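Local structure of ribonuclease H (Uncultured organism, 4IBN) at residues A[10-15]-A[86-91]; A[77-82]-A[139-144]. The protein probably cleaves the RNA strand of RNA-DNA hybrids endonucleolytically, leaving 5'-phosphomonoesters, with magnesium as cofactor. All blocks are in the same frame, centred on the assembly; numbering follows the deposited sequence.

In the fold
Interaction 1 and interaction 2 sit about 12 Å apart, centre to centre, and both reach the mixed sheet of the RNase H fold. Along the chain their segments alternate: segment 10-15 leads into strand 16-25; segment 77-82 ends helix 67-82; segment 86-91 enters strand 90-95; and segment 139-144 opens strand 140-145 at one edge of the sheet. Interaction 1 lies at the surface, where the N-terminal arm meets the start of strand 90-95; interaction 2 is buried between helix and sheet. They touch directly: Val91 pairs through its backbone with Ala140 and Glu142, and Phe89 packs on Ile82. The surface arm is thus joined to the helix-covered core through strand 90-95.

Interaction 1: A[10-15]-A[86-91]; sequences SDIPTP and GTRFRV
Pro15 sets CG over one face of the Phe89 ring, 3.9 Å from its centroid and offset toward the rim, a CH-pi contact. The two side chains cross at about a right angle, and Pro15 CB also touches Phe89 CE1. Pro15 and Thr87 meet tip to tip, Pro15 CD approaching Thr87 OG1 and also the carbonyl O of Arg88. One residue back along the arm, Thr14 is gripped side-on by Arg90: NH2 donates to Thr14 O at 2.9 Å, close to the guanidinium plane and fairly straight at 165°, while NE donates to Thr14 OG1, tilted from that plane. Thr14 OG1 stands between the backbone N and the carbonyl carbon (chi1 56°), where it meets NE. Arg90 N donates to Pro15 O at 2.9 Å, a backbone bond that brings the arm alongside strand 90-95 just before strand 16-25, its neighbour in the RNase H sheet; the backbone of Arg90 also pairs with Val17. Farther out, Asp11 and Arg88 reach tip to tip in a salt bridge. Arg88 NH1 meets the syn lone pair of Asp11 OD2 at 3.0 Å, whereas NH2 comes to OD1 at 3.1 Å from above the carboxylate plane, the two flat groups being turned 37° apart. Thr14 CG2 lies over a face of the same guanidinium. A water donates to both Pro13 O and Thr87 OG1, and the Thr87 hydroxyl in turn donates to Arg88 O.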
loop_
_atom_site.group_PDB
_atom_site.type_symbol
_atom_site.label_atom_id
_atom_site.label_comp_id
_atom_site.label_asym_id
_atom_site.label_seq_id
_atom_site.Cartn_x
_atom_site.Cartn_y
_atom_site.Cartn_z
ATOM N N SER A 10 -13.040 -25.113 -2.495
ATOM C CA SER A 10 -11.950 -24.168 -2.580
ATOM C C SER A 10 -12.316 -23.067 -3.537
ATOM O O SER A 10 -13.423 -23.024 -4.035
ATOM C CB SER A 10 -10.699 -24.887 -3.048
ATOM O OG SER A 10 -9.534 -24.216 -2.676
ATOM N N ASP A 11 -11.348 -22.196 -3.779
ATOM C CA ASP A 11 -11.520 -20.889 -4.346
ATOM C C ASP A 11 -11.482 -20.875 -5.867
ATOM O O ASP A 11 -10.683 -21.514 -6.462
ATOM C CB ASP A 11 -10.395 -20.024 -3.788
ATOM C CG ASP A 11 -10.708 -18.508 -3.798
ATOM O OD1 ASP A 11 -11.232 -17.981 -4.792
ATOM O OD2 ASP A 11 -10.405 -17.845 -2.791
ATOM N N ILE A 12 -12.318 -20.089 -6.484
ATOM C CA ILE A 12 -12.237 -19.942 -7.920
ATOM C C ILE A 12 -10.935 -19.206 -8.284
ATOM O O ILE A 12 -10.297 -18.662 -7.442
ATOM C CB ILE A 12 -13.425 -19.212 -8.486
ATOM C CG1 ILE A 12 -13.528 -17.828 -7.915
ATOM C CG2 ILE A 12 -14.694 -19.964 -8.158
ATOM C CD1 ILE A 12 -14.527 -17.042 -8.528
ATOM N N PRO A 13 -10.535 -19.268 -9.533
ATOM C CA PRO A 13 -9.293 -18.632 -9.927
ATOM C C PRO A 13 -9.348 -17.132 -9.735
ATOM O O PRO A 13 -10.315 -16.547 -10.010
ATOM C CB PRO A 13 -9.199 -18.986 -11.407
ATOM C CG PRO A 13 -9.938 -20.211 -11.544
ATOM C CD PRO A 13 -11.079 -20.073 -10.633
ATOM N N THR A 14 -8.257 -16.569 -9.260
ATOM C CA THR A 14 -8.133 -15.143 -9.064
ATOM C C THR A 14 -6.796 -14.718 -9.575
ATOM O O THR A 14 -5.929 -15.492 -9.693
ATOM C CB THR A 14 -8.176 -14.818 -7.578
ATOM O OG1 THR A 14 -7.158 -15.547 -6.935
ATOM C CG2 THR A 14 -9.519 -15.209 -6.988
ATOM N N PRO A 15 -6.627 -13.452 -9.864
ATOM C CA PRO A 15 -5.324 -12.943 -10.250
ATOM C C PRO A 15 -4.368 -12.826 -9.078
ATOM O O PRO A 15 -4.796 -12.735 -8.006
ATOM C CB PRO A 15 -5.640 -11.545 -10.822
ATOM C CG PRO A 15 -7.052 -11.470 -10.944
ATOM C CD PRO A 15 -7.632 -12.407 -9.938
ATOM N N GLY A 86 -13.907 -6.789 -11.067
ATOM C CA GLY A 86 -14.782 -7.916 -11.135
ATOM C C GLY A 86 -14.338 -9.178 -10.493
ATOM O O GLY A 86 -14.882 -10.183 -10.735
ATOM N N THR A 87 -13.316 -9.116 -9.686
ATOM C CA THR A 87 -12.779 -10.295 -9.074
ATOM C C THR A 87 -12.035 -9.946 -7.789
ATOM O O THR A 87 -11.534 -8.884 -7.668
ATOM C CB THR A 87 -11.798 -11.010 -10.055
ATOM O OG1 THR A 87 -11.231 -12.170 -9.468
ATOM C CG2 THR A 87 -10.706 -10.100 -10.505
ATOM N N ARG A 88 -11.980 -10.890 -6.870
ATOM C CA ARG A 88 -11.041 -10.824 -5.784
ATOM C C ARG A 88 -9.661 -11.101 -6.315
ATOM O O ARG A 88 -9.523 -11.676 -7.315
ATOM C CB ARG A 88 -11.394 -11.792 -4.680
ATOM C CG ARG A 88 -12.666 -11.461 -3.965
ATOM C CD ARG A 88 -13.103 -12.625 -3.079
ATOM N NE ARG A 88 -13.581 -13.789 -3.822
ATOM C CZ ARG A 88 -12.957 -14.974 -3.930
ATOM N NH1 ARG A 88 -11.783 -15.213 -3.357
ATOM N NH2 ARG A 88 -13.530 -15.948 -4.625
ATOM N N PHE A 89 -8.650 -10.649 -5.594
ATOM C CA PHE A 89 -7.288 -10.798 -5.988
ATOM C C PHE A 89 -6.493 -11.465 -4.876
ATOM O O PHE A 89 -6.832 -11.364 -3.753
ATOM C CB PHE A 89 -6.630 -9.427 -6.199
ATOM C CG PHE A 89 -6.835 -8.812 -7.545
ATOM C CD1 PHE A 89 -5.807 -8.680 -8.404
ATOM C CD2 PHE A 89 -8.030 -8.307 -7.916
ATOM C CE1 PHE A 89 -5.973 -8.091 -9.589
ATOM C CE2 PHE A 89 -8.178 -7.739 -9.108
ATOM C CZ PHE A 89 -7.165 -7.630 -9.935
ATOM N N ARG A 90 -5.402 -12.111 -5.235
ATOM C CA ARG A 90 -4.364 -12.457 -4.303
ATOM C C ARG A 90 -3.262 -11.379 -4.417
ATOM O O ARG A 90 -2.895 -11.051 -5.455
ATOM C CB ARG A 90 -3.801 -13.819 -4.621
ATOM C CG ARG A 90 -4.727 -14.899 -4.300
ATOM C CD ARG A 90 -4.211 -16.259 -4.790
ATOM N NE ARG A 90 -4.500 -16.402 -6.190
ATOM C CZ ARG A 90 -3.895 -17.243 -6.981
ATOM N NH1 ARG A 90 -2.984 -18.030 -6.518
ATOM N NH2 ARG A 90 -4.208 -17.285 -8.250
ATOM N N VAL A 91 -2.805 -10.843 -3.303
ATOM C CA VAL A 91 -1.900 -9.726 -3.302
ATOM C C VAL A 91 -0.759 -9.968 -2.354
ATOM O O VAL A 91 -0.959 -10.291 -1.265
ATOM C CB VAL A 91 -2.619 -8.434 -2.865
ATOM C CG1 VAL A 91 -1.704 -7.261 -2.873
ATOM C CG2 VAL A 91 -3.840 -8.201 -3.719
HETATM O O HOH W 1 -12.320 -14.638 -9.382
#

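Interaction 2: A[77-82]-A[139-144]; sequences EAFRAI and HAVEWR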
loop_
_atom_site.group_PDB
_atom_site.type_symbol
_atom_site.label_atom_id
_atom_site.label_comp_id
_atom_site.label_asym_id
_atom_site.label_seq_id
_atom_site.Cartn_x
_atom_site.Cartn_y
_atom_site.Cartn_z
ATOM N N GLU A 77 -6.190 3.063 -1.228
ATOM C CA GLU A 77 -6.170 3.342 -2.633
ATOM C C GLU A 77 -5.787 2.134 -3.463
ATOM O O GLU A 77 -6.299 1.947 -4.529
ATOM C CB GLU A 77 -5.285 4.526 -2.980
ATOM C CG GLU A 77 -5.766 5.783 -2.425
ATOM C CD GLU A 77 -7.147 6.175 -2.890
ATOM O OE1 GLU A 77 -7.440 6.013 -4.036
ATOM O OE2 GLU A 77 -7.923 6.681 -2.089
ATOM N N ALA A 78 -4.858 1.349 -2.980
ATOM C CA ALA A 78 -4.428 0.185 -3.717
ATOM C C ALA A 78 -5.510 -0.838 -3.891
ATOM O O ALA A 78 -5.745 -1.300 -4.937
ATOM C CB ALA A 78 -3.270 -0.478 -2.999
ATOM N N PHE A 79 -6.123 -1.188 -2.800
ATOM C CA PHE A 79 -7.168 -2.163 -2.812
ATOM C C PHE A 79 -8.448 -1.696 -3.480
ATOM O O PHE A 79 -9.206 -2.489 -3.975
ATOM C CB PHE A 79 -7.383 -2.748 -1.433
ATOM C CG PHE A 79 -6.321 -3.705 -1.038
ATOM C CD1 PHE A 79 -6.391 -4.997 -1.397
ATOM C CD2 PHE A 79 -5.234 -3.295 -0.357
ATOM C CE1 PHE A 79 -5.433 -5.824 -1.064
ATOM C CE2 PHE A 79 -4.266 -4.130 -0.041
ATOM C CZ PHE A 79 -4.358 -5.391 -0.396
ATOM N N ARG A 80 -8.738 -0.425 -3.390
ATOM C CA ARG A 80 -9.865 0.095 -4.124
ATOM C C ARG A 80 -9.674 0.012 -5.642
ATOM O O ARG A 80 -10.547 -0.346 -6.350
ATOM C CB ARG A 80 -10.193 1.531 -3.706
ATOM C CG ARG A 80 -11.030 1.612 -2.473
ATOM C CD ARG A 80 -11.275 3.039 -2.013
ATOM N NE ARG A 80 -11.897 3.067 -0.715
ATOM C CZ ARG A 80 -12.061 4.151 -0.005
ATOM N NH1 ARG A 80 -11.636 5.284 -0.473
ATOM N NH2 ARG A 80 -12.631 4.071 1.173
ATOM N N ALA A 81 -8.501 0.349 -6.115
ATOM C CA ALA A 81 -8.260 0.275 -7.521
ATOM C C ALA A 81 -8.365 -1.135 -8.058
ATOM O O ALA A 81 -8.998 -1.366 -9.046
ATOM C CB ALA A 81 -6.990 0.794 -7.818
ATOM N N ILE A 82 -7.744 -2.077 -7.406
ATOM C CA ILE A 82 -7.848 -3.441 -7.904
ATOM C C ILE A 82 -9.207 -4.070 -7.713
ATOM O O ILE A 82 -9.554 -4.991 -8.384
ATOM C CB ILE A 82 -6.738 -4.361 -7.429
ATOM C CG1 ILE A 82 -6.961 -4.726 -6.014
ATOM C CG2 ILE A 82 -5.396 -3.723 -7.624
ATOM C CD1 ILE A 82 -6.029 -5.700 -5.536
ATOM N N HIS A 139 -10.094 -9.829 -0.565
ATOM C CA HIS A 139 -8.854 -10.110 -1.208
ATOM C C HIS A 139 -7.990 -10.855 -0.234
ATOM O O HIS A 139 -8.076 -10.633 0.917
ATOM C CB HIS A 139 -8.152 -8.831 -1.629
ATOM C CG HIS A 139 -8.981 -7.958 -2.500
ATOM N ND1 HIS A 139 -9.316 -8.293 -3.783
ATOM C CD2 HIS A 139 -9.551 -6.762 -2.274
ATOM C CE1 HIS A 139 -10.067 -7.348 -4.300
ATOM N NE2 HIS A 139 -10.221 -6.406 -3.408
ATOM N N ALA A 140 -7.132 -11.723 -0.726
ATOM C CA ALA A 140 -6.226 -12.432 0.133
ATOM C C ALA A 140 -4.855 -11.784 0.045
ATOM O O ALA A 140 -4.361 -11.607 -1.017
ATOM C CB ALA A 140 -6.158 -13.843 -0.269
ATOM N N VAL A 141 -4.301 -11.421 1.196
ATOM C CA VAL A 141 -3.125 -10.593 1.264
ATOM C C VAL A 141 -2.026 -11.173 2.122
ATOM O O VAL A 141 -2.274 -11.643 3.169
ATOM C CB VAL A 141 -3.460 -9.194 1.753
ATOM C CG1 VAL A 141 -2.269 -8.260 1.562
ATOM C CG2 VAL A 141 -4.648 -8.640 1.033
ATOM N N GLU A 142 -0.815 -11.144 1.590
ATOM C CA GLU A 142 0.352 -11.451 2.360
ATOM C C GLU A 142 1.016 -10.129 2.597
ATOM O O GLU A 142 1.368 -9.485 1.688
ATOM C CB GLU A 142 1.303 -12.387 1.614
ATOM C CG GLU A 142 2.623 -12.554 2.308
ATOM C CD GLU A 142 3.579 -13.530 1.675
ATOM O OE1 GLU A 142 3.227 -14.215 0.746
ATOM O OE2 GLU A 142 4.691 -13.599 2.163
ATOM N N TRP A 143 1.148 -9.764 3.849
ATOM C CA TRP A 143 1.703 -8.483 4.216
ATOM C C TRP A 143 3.202 -8.609 4.474
ATOM O O TRP A 143 3.577 -9.440 5.235
ATOM C CB TRP A 143 0.978 -7.941 5.476
ATOM C CG TRP A 143 -0.513 -7.803 5.326
ATOM C CD1 TRP A 143 -1.447 -8.646 5.752
ATOM C CD2 TRP A 143 -1.207 -6.732 4.708
ATOM N NE1 TRP A 143 -2.689 -8.208 5.422
ATOM C CE2 TRP A 143 -2.557 -7.017 4.777
ATOM C CE3 TRP A 143 -0.813 -5.565 4.106
ATOM C CZ2 TRP A 143 -3.501 -6.186 4.242
ATOM C CZ3 TRP A 143 -1.739 -4.742 3.606
ATOM C CH2 TRP A 143 -3.064 -5.045 3.657
ATOM N N ARG A 144 4.032 -7.803 3.824
ATOM C CA ARG A 144 5.473 -7.894 3.961
ATOM C C ARG A 144 6.079 -6.540 4.261
ATOM O O ARG A 144 5.659 -5.610 3.694
ATOM C CB ARG A 144 6.105 -8.369 2.654
ATOM C CG ARG A 144 5.767 -9.782 2.256
ATOM C CD ARG A 144 6.668 -10.284 1.188
ATOM N NE ARG A 144 6.318 -11.592 0.684
ATOM C CZ ARG A 144 6.755 -12.079 -0.456
ATOM N NH1 ARG A 144 7.555 -11.380 -1.202
ATOM N NH2 ARG A 144 6.373 -13.254 -0.858
HETATM O O HOH W 2 -11.577 -3.882 -3.037
#
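An aromatic cluster of Phe79, His139 and Trp143 joins the end of helix 67-82 to strand 140-145 at one edge of the RNase H sheet. Phe79 carries most of it. Its CG lies anti to the carbonyl carbon (chi1 -75°), and the ring's far end meets Val141 tip to tip, CZ lying 3.6 Å from Val141 CG2 and CE1 equally near that methyl. The other Val141 methyl, CG1, sits over the centre of the Trp143 ring, 3.4 Å above its plane, so this one valine touches both aromatics. Trp143 reaches Phe79 with its own tip, CH2 standing 4.0 Å from CE2; the two six-membered rings are inclined at 47°. His139 slides past Phe79 in the opposite direction, placing CD2 at the phenyl edge, 3.7 Å from CD1, with the ring planes 40° apart. Ile82 adds a looser touch, its CG1 near His139 CE1. Around the cluster, Val136 of helix 126-136 packs on Phe79, Val141 and Trp143, while Val91 of strand 90-95 touches Phe79 and Ile82. The imidazole has a polar partner at each nitrogen: ND1 is hydrogen-bonded to Phe89 N, and a water lying in the ring plane bridges to the helix backbone, 2.9 Å from His139 NE2 and donating to Phe79 O.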